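Side-chain contacts in protein of unknown function with a Fic domain (Bacteroides thetaiotaomicron VPI-5482, PDB 3CUC), which is of unknown function but carries a domain of the Fic/DOC family within a largely helical single chain: residues 36-41 and 48-53; 60-65 and 69-74. One frame throughout, in Å; residues are numbered along the deposited sequence.

Interaction 1: 36-41 and 48-53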
# COMPACT_ATOMS: atom_id res chain seq x y z
N PHE A 36 -3.72 4.17 8.86
CA PHE A 36 -3.12 3.30 7.87
C PHE A 36 -2.80 1.94 8.49
O PHE A 36 -3.20 0.91 7.96
CB PHE A 36 -1.86 3.92 7.26
CG PHE A 36 -1.22 3.06 6.21
CD1 PHE A 36 -1.97 2.56 5.16
CD2 PHE A 36 0.13 2.75 6.28
CE1 PHE A 36 -1.39 1.75 4.19
CE2 PHE A 36 0.72 1.95 5.30
CZ PHE A 36 -0.04 1.44 4.26
N ASN A 37 -2.08 1.95 9.61
CA ASN A 37 -1.72 0.71 10.30
C ASN A 37 -2.96 -0.10 10.66
O ASN A 37 -3.03 -1.31 10.41
CB ASN A 37 -0.88 0.99 11.55
CG ASN A 37 0.58 1.31 11.22
OD1 ASN A 37 1.26 0.52 10.56
ND2 ASN A 37 1.07 2.45 11.70
N TYR A 38 -3.96 0.57 11.21
CA TYR A 38 -5.18 -0.10 11.60
C TYR A 38 -5.84 -0.74 10.39
O TYR A 38 -6.05 -1.95 10.36
CB TYR A 38 -6.17 0.85 12.28
CG TYR A 38 -7.50 0.19 12.56
CD1 TYR A 38 -7.70 -0.56 13.72
CD2 TYR A 38 -8.55 0.30 11.66
CE1 TYR A 38 -8.92 -1.17 13.96
CE2 TYR A 38 -9.77 -0.31 11.89
CZ TYR A 38 -9.96 -1.04 13.04
OH TYR A 38 -11.18 -1.64 13.27
N ASN A 39 -6.15 0.09 9.40
CA ASN A 39 -6.93 -0.38 8.26
C ASN A 39 -6.21 -1.40 7.39
O ASN A 39 -6.80 -2.41 7.01
CB ASN A 39 -7.38 0.81 7.41
CG ASN A 39 -8.53 1.57 8.03
OD1 ASN A 39 -9.67 1.12 8.00
ND2 ASN A 39 -8.25 2.75 8.59
N SER A 40 -4.94 -1.16 7.09
CA SER A 40 -4.21 -2.06 6.19
C SER A 40 -4.12 -3.45 6.79
O SER A 40 -4.23 -4.44 6.08
CB SER A 40 -2.82 -1.49 5.84
OG SER A 40 -2.15 -2.25 4.85
N ASN A 41 -3.95 -3.53 8.11
CA ASN A 41 -3.93 -4.81 8.81
C ASN A 41 -5.33 -5.40 9.03
O ASN A 41 -5.51 -6.61 8.99
CB ASN A 41 -3.20 -4.69 10.15
CG ASN A 41 -1.70 -4.55 9.99
OD1 ASN A 41 -1.16 -3.45 10.08
ND2 ASN A 41 -1.02 -5.67 9.75
N LEU A 48 -7.26 -6.54 16.12
CA LEU A 48 -7.04 -5.49 17.10
C LEU A 48 -8.04 -4.37 16.88
O LEU A 48 -8.20 -3.88 15.76
CB LEU A 48 -5.62 -4.92 17.02
CG LEU A 48 -4.45 -5.71 17.63
CD1 LEU A 48 -3.19 -4.86 17.60
CD2 LEU A 48 -4.74 -6.18 19.04
N THR A 49 -8.69 -3.95 17.97
CA THR A 49 -9.63 -2.83 17.91
C THR A 49 -8.83 -1.58 17.68
O THR A 49 -7.60 -1.61 17.65
CB THR A 49 -10.48 -2.67 19.19
OG1 THR A 49 -9.66 -2.20 20.26
CG2 THR A 49 -11.16 -4.00 19.57
N TYR A 50 -9.53 -0.47 17.52
CA TYR A 50 -8.90 0.82 17.25
C TYR A 50 -8.19 1.34 18.49
O TYR A 50 -7.13 1.94 18.39
CB TYR A 50 -9.97 1.81 16.82
CG TYR A 50 -9.41 3.00 16.10
CD1 TYR A 50 -8.92 2.88 14.81
CD2 TYR A 50 -9.39 4.26 16.71
CE1 TYR A 50 -8.41 3.98 14.14
CE2 TYR A 50 -8.87 5.36 16.05
CZ TYR A 50 -8.38 5.22 14.77
OH TYR A 50 -7.87 6.30 14.11
N GLY A 51 -8.79 1.09 19.65
CA GLY A 51 -8.21 1.47 20.93
C GLY A 51 -6.94 0.69 21.16
O GLY A 51 -5.90 1.29 21.43
N GLN A 52 -7.03 -0.63 21.02
CA GLN A 52 -5.87 -1.51 21.17
C GLN A 52 -4.74 -0.99 20.27
O GLN A 52 -3.58 -0.93 20.68
CB GLN A 52 -6.25 -2.96 20.83
CG GLN A 52 -7.11 -3.64 21.88
CD GLN A 52 -7.56 -5.00 21.46
OE1 GLN A 52 -8.01 -5.19 20.34
NE2 GLN A 52 -7.43 -5.96 22.37
N THR A 53 -5.09 -0.59 19.05
CA THR A 53 -4.10 -0.13 18.09
C THR A 53 -3.49 1.21 18.49
O THR A 53 -2.27 1.38 18.46
CB THR A 53 -4.71 0.06 16.69
OG1 THR A 53 -5.26 -1.18 16.21
CG2 THR A 53 -3.65 0.55 15.70
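Tyr-38 of helix 22-42 meets Tyr-50, at the start of helix 50-59, in a T-shaped stack: the edge of Tyr-50 is directed at the face of Tyr-38, with the ring planes at 74° and the centroids 5.2 Å apart. Tyr-50 CD1 does the touching, 3.8 Å from Tyr-38 CG and off the ring's centre. A chi1 of 174° swings the Tyr-38 ring away from its own backbone N and across to the turn that opens the second helix. Its CE1 lies 3.3 Å from Leu-48 O, and its edge meets Thr-53 OG1 close to the ring plane.

Tyr-38 is thus covered by Tyr-50, Leu-48 and Thr-53, the last two buried, while Thr-49 is exposed and points away. Thr-49, the N-cap of helix 50-59, forms a capping box with Gln-52. Gln-52 N gives a nearly straight bond to Thr-49 OG1 (3.2 Å, 170°), and Thr-49 N returns one to Gln-52 OE1 (2.8 Å), in the carbonyl plane and on a lone pair. Thr-53 OG1 also donates to Thr-49 O, from the face opposite Thr-53 N, so two donors hold that carbonyl.

Threonine suits both places: one hydroxyl accepts from the amide three residues on, the other gives to the carbonyl four residues back. Tyrosine's large flat ring bridges the helices, offering a face at 38 and an edge at 50. Across the contact the binding is aromatic and van der Waals; the bonds among Thr-49, Gln-52 and Thr-53 fix the helix start that carries Tyr-50.

Interaction 2: 60-65 and 69-74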
# COMPACT_ATOMS: atom_id res chain seq x y z
N GLY A 60 2.85 2.55 23.27
CA GLY A 60 3.40 1.21 23.48
C GLY A 60 2.72 0.45 24.60
O GLY A 60 3.35 -0.37 25.27
N GLU A 61 1.44 0.73 24.82
CA GLU A 61 0.67 0.04 25.86
C GLU A 61 -0.36 -0.92 25.21
O GLU A 61 -0.84 -0.68 24.10
CB GLU A 61 -0.01 1.06 26.79
CG GLU A 61 -0.07 0.61 28.25
N THR A 62 -0.63 -2.02 25.90
CA THR A 62 -1.62 -2.99 25.47
C THR A 62 -2.86 -2.81 26.33
O THR A 62 -2.76 -2.35 27.48
CB THR A 62 -1.12 -4.45 25.59
OG1 THR A 62 -0.97 -4.82 26.97
CG2 THR A 62 0.21 -4.62 24.87
N SER A 63 -4.01 -3.19 25.79
CA SER A 63 -5.29 -2.99 26.47
C SER A 63 -6.32 -3.99 25.95
O SER A 63 -6.29 -4.39 24.79
CB SER A 63 -5.79 -1.58 26.19
OG SER A 63 -5.69 -1.28 24.80
N GLY A 64 -7.24 -4.38 26.81
CA GLY A 64 -8.27 -5.31 26.38
C GLY A 64 -7.67 -6.66 26.04
O GLY A 64 -6.57 -7.02 26.51
N ASN A 65 -8.39 -7.41 25.20
CA ASN A 65 -8.03 -8.78 24.85
C ASN A 65 -7.42 -8.85 23.45
O ASN A 65 -7.92 -8.21 22.53
CB ASN A 65 -9.26 -9.66 24.95
CG ASN A 65 -9.83 -9.69 26.34
OD1 ASN A 65 -11.00 -10.01 26.55
ND2 ASN A 65 -9.00 -9.34 27.32
N LYS A 69 0.84 -11.87 18.99
CA LYS A 69 1.01 -11.81 17.53
C LYS A 69 0.29 -10.63 16.86
O LYS A 69 0.86 -9.97 16.00
CB LYS A 69 0.53 -13.12 16.91
CG LYS A 69 0.88 -13.34 15.45
CD LYS A 69 -0.29 -14.00 14.69
CE LYS A 69 0.06 -14.27 13.23
NZ LYS A 69 -1.09 -13.98 12.32
N ASP A 70 -0.96 -10.37 17.22
CA ASP A 70 -1.65 -9.20 16.69
C ASP A 70 -0.90 -7.91 17.00
O ASP A 70 -0.82 -7.02 16.16
CB ASP A 70 -3.07 -9.08 17.24
CG ASP A 70 -3.98 -10.18 16.77
OD1 ASP A 70 -4.58 -10.05 15.67
OD2 ASP A 70 -4.14 -11.16 17.52
N TYR A 71 -0.36 -7.80 18.21
CA TYR A 71 0.42 -6.62 18.59
C TYR A 71 1.73 -6.58 17.82
O TYR A 71 2.15 -5.52 17.39
CB TYR A 71 0.69 -6.55 20.10
CG TYR A 71 -0.50 -6.07 20.91
CD1 TYR A 71 -1.06 -4.83 20.66
CD2 TYR A 71 -1.05 -6.86 21.91
CE1 TYR A 71 -2.16 -4.39 21.39
CE2 TYR A 71 -2.14 -6.42 22.65
CZ TYR A 71 -2.69 -5.19 22.38
OH TYR A 71 -3.77 -4.75 23.10
N GLU A 72 2.35 -7.74 17.63
CA GLU A 72 3.62 -7.79 16.91
C GLU A 72 3.44 -7.40 15.44
O GLU A 72 4.23 -6.60 14.97
CB GLU A 72 4.30 -9.16 17.01
CG GLU A 72 4.47 -9.74 18.42
CD GLU A 72 5.53 -9.06 19.26
OE1 GLU A 72 5.93 -7.92 18.93
OE2 GLU A 72 5.97 -9.68 20.27
N GLU A 73 2.44 -7.95 14.73
CA GLU A 73 2.28 -7.64 13.31
C GLU A 73 1.93 -6.17 13.12
O GLU A 73 2.42 -5.52 12.21
CB GLU A 73 1.22 -8.53 12.63
CG GLU A 73 1.69 -9.94 12.32
CD GLU A 73 0.76 -10.69 11.37
OE1 GLU A 73 -0.14 -10.06 10.78
OE2 GLU A 73 0.94 -11.91 11.23
N MSE A 74 1.07 -5.66 14.00
CA MSE A 74 0.67 -4.26 13.95
C MSE A 74 1.90 -3.40 14.15
O MSE A 74 2.11 -2.44 13.43
CB MSE A 74 -0.37 -3.96 15.03
CG MSE A 74 -0.97 -2.56 14.97
SE MSE A 74 -2.01 -2.28 13.36
CE MSE A 74 -3.63 -3.13 13.90
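One face of the Tyr-71 ring carries the methyl of Thr-62, a CH-pi contact with CG2 3.8 Å from the ring centroid and 16° off the normal. The methyl sits somewhat toward the rim, over CE2, and Thr-62 CB follows it outward to lie 3.6 Å from Tyr-71 CZ. At the hydroxyl end, Ser-63 N donates to Tyr-71 OH in a nearly straight bond (3.1 Å, 172°), whereas Ser-63 O is equally close to that hydroxyl but poorly angled for bonding and instead accepts from Gln-52 NE2.

Tyrosine fits because one residue can pack its flat ring under a methyl and still present a polar atom to a backbone amide beyond it. Its chi1 of -78° sets CG opposite the carbonyl carbon and sends the ring from helix 68-89 out to the loop. In Thr-62, CG2 likewise lies opposite the carbonyl carbon, which brings the methyl over the ring. Leu-48, Gln-52 and Ala-66 also touch Tyr-71, burying it although Thr-62 itself is exposed.

Gly-60, the first residue past helix 50-59, has a positive phi, which glycine takes up easily. What follows is an irregular interhelical loop that folds back on the first turn of helix 68-89 and is held there by a buried aromatic side chain. Because residues of this loop also touch a crystal neighbour, its exact path may owe something to the crystal.

Interactions 1 and 2 come in series along the chain, their centres 10 Å apart and about 15 and 22 Å from the chain's centre, interaction 2 being the more outlying. Interaction 1 joins helix 22-42 to the start of helix 50-59; interaction 2 joins the loop after helix 50-59 to helix 68-89. Gln-52 connects them directly, serving the helix cap with OE1 and the loop at Ser-63 O with NE2. Selenomethionine Met-74, on helix 68-89, lies against Asn-37 of helix 22-42 and Thr-53 of helix 50-59. Three consecutive helices are thus tied together, and a Glu-73 to Arg-201 salt bridge links helix 68-89 to an arginine of the Fic signature HPFx(D/E)GNGR.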